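Local coordinates for Alpha/beta fold hydrolase (Pseudomonas aeruginosa, PDB 6I8W), which degrades membrane phospholipids as a membrane phospholipase A of the alpha/beta hydrolase fold and acts as a bacterial virulence factor, at residues Leu159-Gly164 with Leu251-Asp256; Asp258-Val263 with Cys284-Met289. All coordinates share one frame; numbering follows the deposited sequence. Where two conformers were deposited one is given.

Contact 1 of 2, residues Leu159-Gly164 with Leu251-Asp256; sequences LIDNAG and LLLWGD
Leu159 and Ile160 run parallel to Leu251-Leu253 as neighbouring strands, joined by backbone bonds from Leu159 N to Leu251 O (2.7 Å), from Leu253 N to Leu159 O (3.0 Å) and from Asp161 N to Leu253 O (2.9 Å). Leu159 CD1 packs beside Leu252 CD2 on one face of the sheet, and Ile160 CG2 beside Leu253 CD2 on the other.

The close packing continues past the end of the first strand. Asp161 adopts left-handed backbone angles and sets its CA over a face of Trp254, 3.4 Å from the centroid of the six-membered ring. Its CG stands beside its own backbone N (chi1 -56°), which carries the carboxylate along the same ring face; OD2, through its syn lone pair, takes a nearly straight bond from Gly255 N at 3.1 Å. Asn162 OD1 comes to the ring edge, 3.2 Å from Trp254 CZ3, with its amide turned 78° from the indole; this buried oxygen has no polar partner in the model.

Beyond that the contact loosens: partly exposed Ala163 and Asp256 diverge without meeting the opposite segment. Helix 265-269 packs on Leu252 and Trp254, while helix 293-308 and strand 276-281 pack against Leu251 and Leu253.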
ATOM      1  N   LEU A 159      -1.020  -3.166  11.649  1.00 29.23           N
ATOM      2  CA  LEU A 159      -1.792  -2.068  11.102  1.00 31.75           C
ATOM      3  C   LEU A 159      -0.872  -0.870  11.079  1.00 31.27           C
ATOM      4  O   LEU A 159      -0.522  -0.328  12.118  1.00 30.10           O
ATOM      5  CB  LEU A 159      -3.050  -1.807  11.942  1.00 32.84           C
ATOM      6  CG  LEU A 159      -4.022  -2.986  11.974  1.00 36.84           C
ATOM      7  CD1 LEU A 159      -5.217  -2.713  12.911  1.00 35.21           C
ATOM      8  CD2 LEU A 159      -4.512  -3.281  10.547  1.00 31.31           C
ATOM      9  N   ILE A 160      -0.447  -0.489   9.885  1.00 28.68           N
ATOM     10  CA  ILE A 160       0.508   0.591   9.748  1.00 29.60           C
ATOM     11  C   ILE A 160      -0.234   1.834   9.275  1.00 34.34           C
ATOM     12  O   ILE A 160      -0.523   1.964   8.083  1.00 30.23           O
ATOM     13  CB  ILE A 160       1.639   0.193   8.767  1.00 30.98           C
ATOM     14  CG1 ILE A 160       2.345  -1.075   9.297  1.00 29.23           C
ATOM     15  CG2 ILE A 160       2.638   1.355   8.568  1.00 29.20           C
ATOM     16  CD1 ILE A 160       3.386  -1.671   8.353  1.00 33.10           C
ATOM     17  N   ASP A 161      -0.555   2.727  10.210  1.00 29.77           N
ATOM     18  CA  ASP A 161      -1.341   3.915   9.877  1.00 32.60           C
ATOM     19  C   ASP A 161      -2.602   3.521   9.102  1.00 35.66           C
ATOM     20  O   ASP A 161      -2.852   4.035   8.016  1.00 35.33           O
ATOM     21  CB  ASP A 161      -0.501   4.908   9.051  1.00 29.13           C
ATOM     22  CG  ASP A 161       0.792   5.307   9.757  1.00 33.59           C
ATOM     23  OD1 ASP A 161       1.665   4.422   9.926  1.00 32.57           O
ATOM     24  OD2 ASP A 161       0.946   6.494  10.137  1.00 32.48           O
ATOM     25  N   ASN A 162      -3.382   2.602   9.655  1.00 34.63           N
ATOM     26  CA  ASN A 162      -4.565   2.081   8.968  1.00 36.77           C
ATOM     27  C   ASN A 162      -5.742   3.045   8.992  1.00 38.30           C
ATOM     28  O   ASN A 162      -5.896   3.801   9.942  1.00 33.90           O
ATOM     29  CB  ASN A 162      -5.006   0.768   9.607  1.00 32.01           C
ATOM     30  CG  ASN A 162      -5.413   0.945  11.055  1.00 37.47           C
ATOM     31  OD1 ASN A 162      -4.572   1.173  11.927  1.00 35.86           O
ATOM     32  ND2 ASN A 162      -6.703   0.828  11.326  1.00 36.76           N
ATOM     33  N   ALA A 163      -6.580   2.982   7.963  1.00 39.32           N
ATOM     34  CA  ALA A 163      -7.884   3.639   7.987  1.00 41.83           C
ATOM     35  C   ALA A 163      -8.871   2.762   8.747  1.00 42.34           C
ATOM     36  O   ALA A 163      -8.572   1.605   9.037  1.00 38.82           O
ATOM     37  CB  ALA A 163      -8.382   3.916   6.554  1.00 37.24           C
ATOM     38  N   GLY A 164     -10.047   3.300   9.066  1.00 47.52           N
ATOM     39  CA  GLY A 164     -11.094   2.482   9.652  1.00 42.66           C
ATOM     40  C   GLY A 164     -11.617   2.865  11.029  1.00 46.11           C
ATOM     41  O   GLY A 164     -12.598   2.284  11.494  1.00 48.33           O
ATOM     42  N   LEU A 251      -0.199  -5.466  15.853  1.00 30.25           N
ATOM     43  CA  LEU A 251       0.712  -4.347  15.989  1.00 32.08           C
ATOM     44  C   LEU A 251       0.044  -3.089  15.451  1.00 34.46           C
ATOM     45  O   LEU A 251      -0.444  -3.079  14.320  1.00 31.79           O
ATOM     46  CB  LEU A 251       2.019  -4.612  15.241  1.00 28.26           C
ATOM     47  CG  LEU A 251       3.000  -3.431  15.182  1.00 29.30           C
ATOM     48  CD1 LEU A 251       3.456  -3.017  16.589  1.00 27.76           C
ATOM     49  CD2 LEU A 251       4.228  -3.798  14.298  1.00 27.20           C
ATOM     50  N   LEU A 252       0.011  -2.046  16.273  1.00 33.62           N
ATOM     51  CA  LEU A 252      -0.433  -0.720  15.850  1.00 32.79           C
ATOM     52  C   LEU A 252       0.807   0.134  15.665  1.00 34.88           C
ATOM     53  O   LEU A 252       1.481   0.447  16.646  1.00 34.91           O
ATOM     54  CB  LEU A 252      -1.374  -0.087  16.898  1.00 30.38           C
ATOM     55  CG  LEU A 252      -2.537  -0.972  17.322  1.00 32.65           C
ATOM     56  CD1 LEU A 252      -3.403  -0.295  18.390  1.00 34.02           C
ATOM     57  CD2 LEU A 252      -3.374  -1.353  16.082  1.00 34.22           C
ATOM     58  N   LEU A 253       1.132   0.494  14.426  1.00 30.48           N
ATOM     59  CA  LEU A 253       2.341   1.288  14.189  1.00 27.70           C
ATOM     60  C   LEU A 253       1.990   2.571  13.442  1.00 34.33           C
ATOM     61  O   LEU A 253       1.297   2.523  12.418  1.00 33.23           O
ATOM     62  CB  LEU A 253       3.387   0.473  13.407  1.00 30.34           C
ATOM     63  CG  LEU A 253       4.771   1.109  13.188  1.00 30.46           C
ATOM     64  CD1 LEU A 253       5.901   0.067  13.137  1.00 26.66           C
ATOM     65  CD2 LEU A 253       4.782   1.970  11.899  1.00 31.64           C
ATOM     66  N   TRP A 254       2.486   3.706  13.943  1.00 29.85           N
ATOM     67  CA  TRP A 254       2.142   5.013  13.381  1.00 36.27           C
ATOM     68  C   TRP A 254       3.366   5.886  13.192  1.00 40.07           C
ATOM     69  O   TRP A 254       4.337   5.764  13.940  1.00 35.38           O
ATOM     70  CB  TRP A 254       1.150   5.757  14.292  1.00 35.35           C
ATOM     71  CG  TRP A 254      -0.104   6.211  13.573  1.00 39.12           C
ATOM     72  CD1 TRP A 254      -0.351   7.453  13.047  1.00 36.11           C
ATOM     73  CD2 TRP A 254      -1.271   5.424  13.307  1.00 36.02           C
ATOM     74  NE1 TRP A 254      -1.602   7.479  12.467  1.00 36.87           N
ATOM     75  CE2 TRP A 254      -2.182   6.245  12.609  1.00 37.47           C
ATOM     76  CE3 TRP A 254      -1.630   4.100  13.581  1.00 32.87           C
ATOM     77  CZ2 TRP A 254      -3.431   5.788  12.191  1.00 41.61           C
ATOM     78  CZ3 TRP A 254      -2.870   3.645  13.160  1.00 36.32           C
ATOM     79  CH2 TRP A 254      -3.756   4.488  12.473  1.00 36.72           C
ATOM     80  N   GLY A 255       3.319   6.756  12.185  1.00 31.51           N
ATOM     81  CA  GLY A 255       4.201   7.912  12.137  1.00 33.27           C
ATOM     82  C   GLY A 255       3.525   9.006  12.943  1.00 40.98           C
ATOM     83  O   GLY A 255       2.367   9.309  12.686  1.00 40.08           O
ATOM     84  N   ASP A 256       4.222   9.599  13.911  1.00 33.88           N
ATOM     85  CA  ASP A 256       3.567  10.541  14.816  1.00 37.92           C
ATOM     86  C   ASP A 256       2.982  11.752  14.079  1.00 43.16           C
ATOM     87  O   ASP A 256       1.956  12.291  14.494  1.00 41.00           O
ATOM     88  CB  ASP A 256       4.537  11.015  15.918  1.00 38.35           C
ATOM     89  CG  ASP A 256       5.756  11.768  15.370  1.00 44.16           C
ATOM     90  OD1 ASP A 256       6.033  11.686  14.154  1.00 46.12           O
ATOM     91  OD2 ASP A 256       6.469  12.424  16.169  1.00 46.30           O
TER

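Contact 2 of 2, residues Asp258-Val263 with Cys284-Met289; sequences DRVLDV and CGHVPM. With MYR (myristic acid), chain C.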
ATOM      1  N   ASP A 258       1.729  11.849  10.978  1.00 37.99           N
ATOM      2  CA  ASP A 258       0.807  11.422   9.919  1.00 37.06           C
ATOM      3  C   ASP A 258      -0.283  12.481   9.746  1.00 41.41           C
ATOM      4  O   ASP A 258      -1.026  12.765  10.678  1.00 38.82           O
ATOM      5  CB  ASP A 258       0.196  10.059  10.276  1.00 35.54           C
ATOM      6  CG  ASP A 258      -0.623   9.447   9.142  1.00 41.82           C
ATOM      7  OD1 ASP A 258      -1.114  10.184   8.254  1.00 38.58           O
ATOM      8  OD2 ASP A 258      -0.791   8.207   9.152  1.00 34.05           O
ATOM      9  N   ARG A 259      -0.358  13.076   8.559  1.00 37.91           N
ATOM     10  CA  ARG A 259      -1.353  14.117   8.296  0.55 38.51           C
ATOM     11  C   ARG A 259      -2.604  13.532   7.648  1.00 43.79           C
ATOM     12  O   ARG A 259      -3.663  14.183   7.603  1.00 47.08           O
ATOM     13  CB  ARG A 259      -0.758  15.211   7.407  0.55 47.42           C
ATOM     14  CG  ARG A 259       0.254  16.100   8.116  0.55 47.60           C
ATOM     15  CD  ARG A 259       1.244  16.728   7.141  0.55 48.86           C
ATOM     16  NE  ARG A 259       0.633  17.640   6.175  0.55 48.99           N
ATOM     17  CZ  ARG A 259       1.329  18.344   5.288  0.55 50.81           C
ATOM     18  NH1 ARG A 259       2.650  18.229   5.263  0.55 47.55           N
ATOM     19  NH2 ARG A 259       0.719  19.161   4.431  0.55 46.30           N
ATOM     20  N   VAL A 260      -2.486  12.302   7.155  1.00 42.22           N
ATOM     21  CA  VAL A 260      -3.583  11.647   6.446  1.00 41.87           C
ATOM     22  C   VAL A 260      -4.571  10.994   7.413  1.00 41.30           C
ATOM     23  O   VAL A 260      -5.776  11.166   7.302  1.00 42.77           O
ATOM     24  CB  VAL A 260      -3.032  10.578   5.477  1.00 40.60           C
ATOM     25  CG1 VAL A 260      -4.146  10.027   4.589  1.00 35.89           C
ATOM     26  CG2 VAL A 260      -1.911  11.159   4.640  1.00 39.97           C
ATOM     27  N   LEU A 261      -4.041  10.222   8.355  1.00 40.49           N
ATOM     28  CA  LEU A 261      -4.841   9.549   9.377  1.00 43.09           C
ATOM     29  C   LEU A 261      -4.166   9.788  10.724  1.00 45.34           C
ATOM     30  O   LEU A 261      -2.953   9.589  10.864  1.00 44.12           O
ATOM     31  CB  LEU A 261      -4.959   8.054   9.088  1.00 38.50           C
ATOM     32  CG  LEU A 261      -5.585   7.681   7.740  1.00 42.24           C
ATOM     33  CD1 LEU A 261      -5.483   6.180   7.536  1.00 37.45           C
ATOM     34  CD2 LEU A 261      -7.020   8.140   7.676  1.00 40.22           C
ATOM     35  N   ASP A 262      -4.934  10.221  11.713  1.00 41.28           N
ATOM     36  CA  ASP A 262      -4.316  10.783  12.903  1.00 38.83           C
ATOM     37  C   ASP A 262      -3.822   9.731  13.886  1.00 41.47           C
ATOM     38  O   ASP A 262      -4.467   8.698  14.076  1.00 38.59           O
ATOM     39  CB  ASP A 262      -5.277  11.726  13.609  1.00 47.99           C
ATOM     40  CG  ASP A 262      -4.553  12.666  14.528  1.00 56.72           C
ATOM     41  OD1 ASP A 262      -3.972  13.638  14.002  1.00 52.91           O
ATOM     42  OD2 ASP A 262      -4.507  12.399  15.752  1.00 54.43           O
ATOM     43  N   VAL A 263      -2.675  10.008  14.511  1.00 41.16           N
ATOM     44  CA  VAL A 263      -2.077   9.089  15.482  1.00 43.25           C
ATOM     45  C   VAL A 263      -3.010   8.777  16.657  1.00 45.38           C
ATOM     46  O   VAL A 263      -2.883   7.730  17.286  1.00 41.90           O
ATOM     47  CB  VAL A 263      -0.722   9.642  16.032  1.00 38.07           C
ATOM     48  CG1 VAL A 263      -0.942  10.894  16.884  1.00 41.86           C
ATOM     49  CG2 VAL A 263       0.046   8.557  16.799  1.00 37.31           C
ATOM     50  N   CYS A 284       7.798  11.215  11.790  1.00 34.10           N
ATOM     51  CA  CYS A 284       7.536  10.366  10.647  1.00 31.92           C
ATOM     52  C   CYS A 284       6.110  10.565  10.154  1.00 33.05           C
ATOM     53  O   CYS A 284       5.209  10.913  10.927  1.00 37.48           O
ATOM     54  CB  CYS A 284       7.768   8.898  11.008  1.00 31.13           C
ATOM     55  SG  CYS A 284       7.727   7.802   9.600  1.00 37.70           S
ATOM     56  N   GLY A 285       5.901  10.365   8.861  1.00 33.61           N
ATOM     57  CA  GLY A 285       4.586  10.623   8.285  1.00 32.06           C
ATOM     58  C   GLY A 285       3.733   9.378   8.149  1.00 39.61           C
ATOM     59  O   GLY A 285       3.879   8.403   8.896  1.00 37.05           O
ATOM     60  N   HIS A 286       2.855   9.423   7.154  1.00 35.89           N
ATOM     61  CA  HIS A 286       1.825   8.423   6.909  1.00 31.74           C
ATOM     62  C   HIS A 286       2.315   7.066   6.394  1.00 32.27           C
ATOM     63  O   HIS A 286       1.599   6.065   6.489  1.00 30.12           O
ATOM     64  CB  HIS A 286       0.835   9.015   5.895  1.00 32.59           C
ATOM     65  CG  HIS A 286      -0.320   8.125   5.562  1.00 32.92           C
ATOM     66  ND1 HIS A 286      -1.151   7.591   6.522  1.00 33.59           N
ATOM     67  CD2 HIS A 286      -0.822   7.728   4.366  1.00 34.49           C
ATOM     68  CE1 HIS A 286      -2.090   6.866   5.936  1.00 36.96           C
ATOM     69  NE2 HIS A 286      -1.907   6.930   4.628  1.00 34.58           N
ATOM     70  N   VAL A 287       3.510   7.022   5.816  1.00 29.24           N
ATOM     71  CA  VAL A 287       3.979   5.752   5.248  1.00 29.76           C
ATOM     72  C   VAL A 287       5.372   5.394   5.788  1.00 30.44           C
ATOM     73  O   VAL A 287       6.366   5.424   5.060  1.00 32.72           O
ATOM     74  CB  VAL A 287       3.960   5.786   3.685  1.00 31.18           C
ATOM     75  CG1 VAL A 287       2.495   5.755   3.153  1.00 32.16           C
ATOM     76  CG2 VAL A 287       4.661   7.026   3.151  1.00 33.47           C
ATOM     77  N   PRO A 288       5.447   5.051   7.090  1.00 31.65           N
ATOM     78  CA  PRO A 288       6.732   4.749   7.742  1.00 31.95           C
ATOM     79  C   PRO A 288       7.546   3.693   6.982  1.00 28.14           C
ATOM     80  O   PRO A 288       8.782   3.810   6.896  1.00 30.20           O
ATOM     81  CB  PRO A 288       6.323   4.212   9.134  1.00 32.89           C
ATOM     82  CG  PRO A 288       4.925   4.603   9.339  1.00 36.96           C
ATOM     83  CD  PRO A 288       4.293   4.857   7.989  1.00 33.27           C
ATOM     84  N   MET A 289       6.868   2.696   6.418  1.00 28.38           N
ATOM     85  CA  MET A 289       7.566   1.614   5.715  1.00 26.78           C
ATOM     86  C   MET A 289       8.234   2.116   4.434  1.00 27.33           C
ATOM     87  O   MET A 289       9.109   1.446   3.897  1.00 30.50           O
ATOM     88  CB  MET A 289       6.616   0.458   5.391  1.00 25.57           C
ATOM     89  CG  MET A 289       5.742   0.695   4.172  1.00 27.16           C
ATOM     90  SD  MET A 289       4.339   1.805   4.561  1.00 31.31           S
ATOM     91  CE  MET A 289       3.439   1.711   3.009  1.00 32.48           C
TER
HETATM   92  C1  MYR C 401      -0.932   6.161   0.492  1.00 81.92           C
HETATM   93  O1  MYR C 401      -0.788   5.051   1.055  1.00 77.46           O
HETATM   94  O2  MYR C 401      -1.964   6.856   0.634  1.00 82.11           O
HETATM   95  C2  MYR C 401       0.218   6.725  -0.322  1.00 80.15           C
HETATM   96  C3  MYR C 401       1.381   5.733  -0.344  1.00 69.99           C
HETATM   97  C4  MYR C 401       2.665   6.383  -0.851  1.00 66.56           C
HETATM   98  C5  MYR C 401       2.577   6.747  -2.325  1.00 63.01           C
HETATM   99  C6  MYR C 401       3.951   7.162  -2.835  1.00 65.35           C
HETATM  100  C7  MYR C 401       4.460   6.223  -3.924  1.00 67.06           C
HETATM  101  C8  MYR C 401       5.948   5.933  -3.742  1.00 65.83           C
HETATM  102  C9  MYR C 401       6.697   5.899  -5.073  1.00 64.54           C
HETATM  103  C10 MYR C 401       7.101   4.475  -5.434  1.00 61.49           C
HETATM  104  C11 MYR C 401       8.116   4.438  -6.571  1.00 58.99           C
HETATM  105  C12 MYR C 401       8.197   3.037  -7.168  1.00 56.92           C
HETATM  106  C13 MYR C 401       9.586   2.762  -7.722  1.00 55.81           C
HETATM  107  C14 MYR C 401      10.011   1.351  -7.387  1.00 48.84           C
HETATM  108  O   HOH W   1       1.634  12.523   6.457  1.00 37.50           O
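Asp258 and His286 meet through a short bond whose two flat groups are markedly twisted, the carboxylate and imidazole planes lying 56° apart. His286 ND1 donates to Asp258 OD2 at 2.7 Å, almost straight. The acceptor lies within the imidazole plane, whereas the donor reaches OD2 on its syn side, 27° out of the carboxylate plane.

The other oxygen is held from its own loop. Asp258 OD1 accepts from Val260 N (2.8 Å), as an Asx turn, and from Leu261 N (2.9 Å), which meets it from above the carboxylate plane. Two backbone donors thus fix the rotation of the group while OD2 faces the histidine.

Val260 backs the ring: its CB stands over the imidazole centre, 3.6 Å from the centroid, and CG2 presses on the CG side of the same face. Leu261 CD1 comes to the edge at His286 CE1, 3.8 Å away. In His286, CG lies anti to the backbone N and beside the carbonyl carbon (chi1 -178°), a turn that brings ND1 to Asp258 OD2. A water accepts from Arg259 N at 2.9 Å and, weakly, from His286 N.

On the far side of the ring His286 NE2 is hydrogen-bonded to Ser137 OG, and Asn136 holds the histidine backbone O. A bound myristic acid lies nearby, its O2 at the ring edge 4.0 Å from His286 NE2; Val287, the N-cap residue of helix 288-291, packs against its chain.

The spatial chain Asp258-His286-Ser137 matches the charge-relay geometry of a Ser-His-Asp triad, with Ser137 as the probable nucleophile. Asp258 would then orient the imidazole for proton transfer, and the fatty acid beside it is consistent with a product of acyl-ester hydrolysis.

How the contacts relate
From the N terminus, the chain reaches contact 1 on strand 154-160, leaves on a largely helical excursion that includes helices 172-177, 191-199 and 208-234, and returns on strand 250-255, which closes this long loop. Only then does contact 2 open: a shorter loop runs through helix 265-269 and edge strand 276-281 before 284-289 comes back to 258-263. The loops follow in series, neither nesting nor crossing, yet they touch. Trp254 NE1 probably donates to Leu261 O, and two carboxylate oxygens, Asp161 OD2 and Asp258 OD2, come within 2.6 Å of each other. Contact 1 ties two parallel strands where they end, next to the loops that contact 2 brings together at the presumed active site.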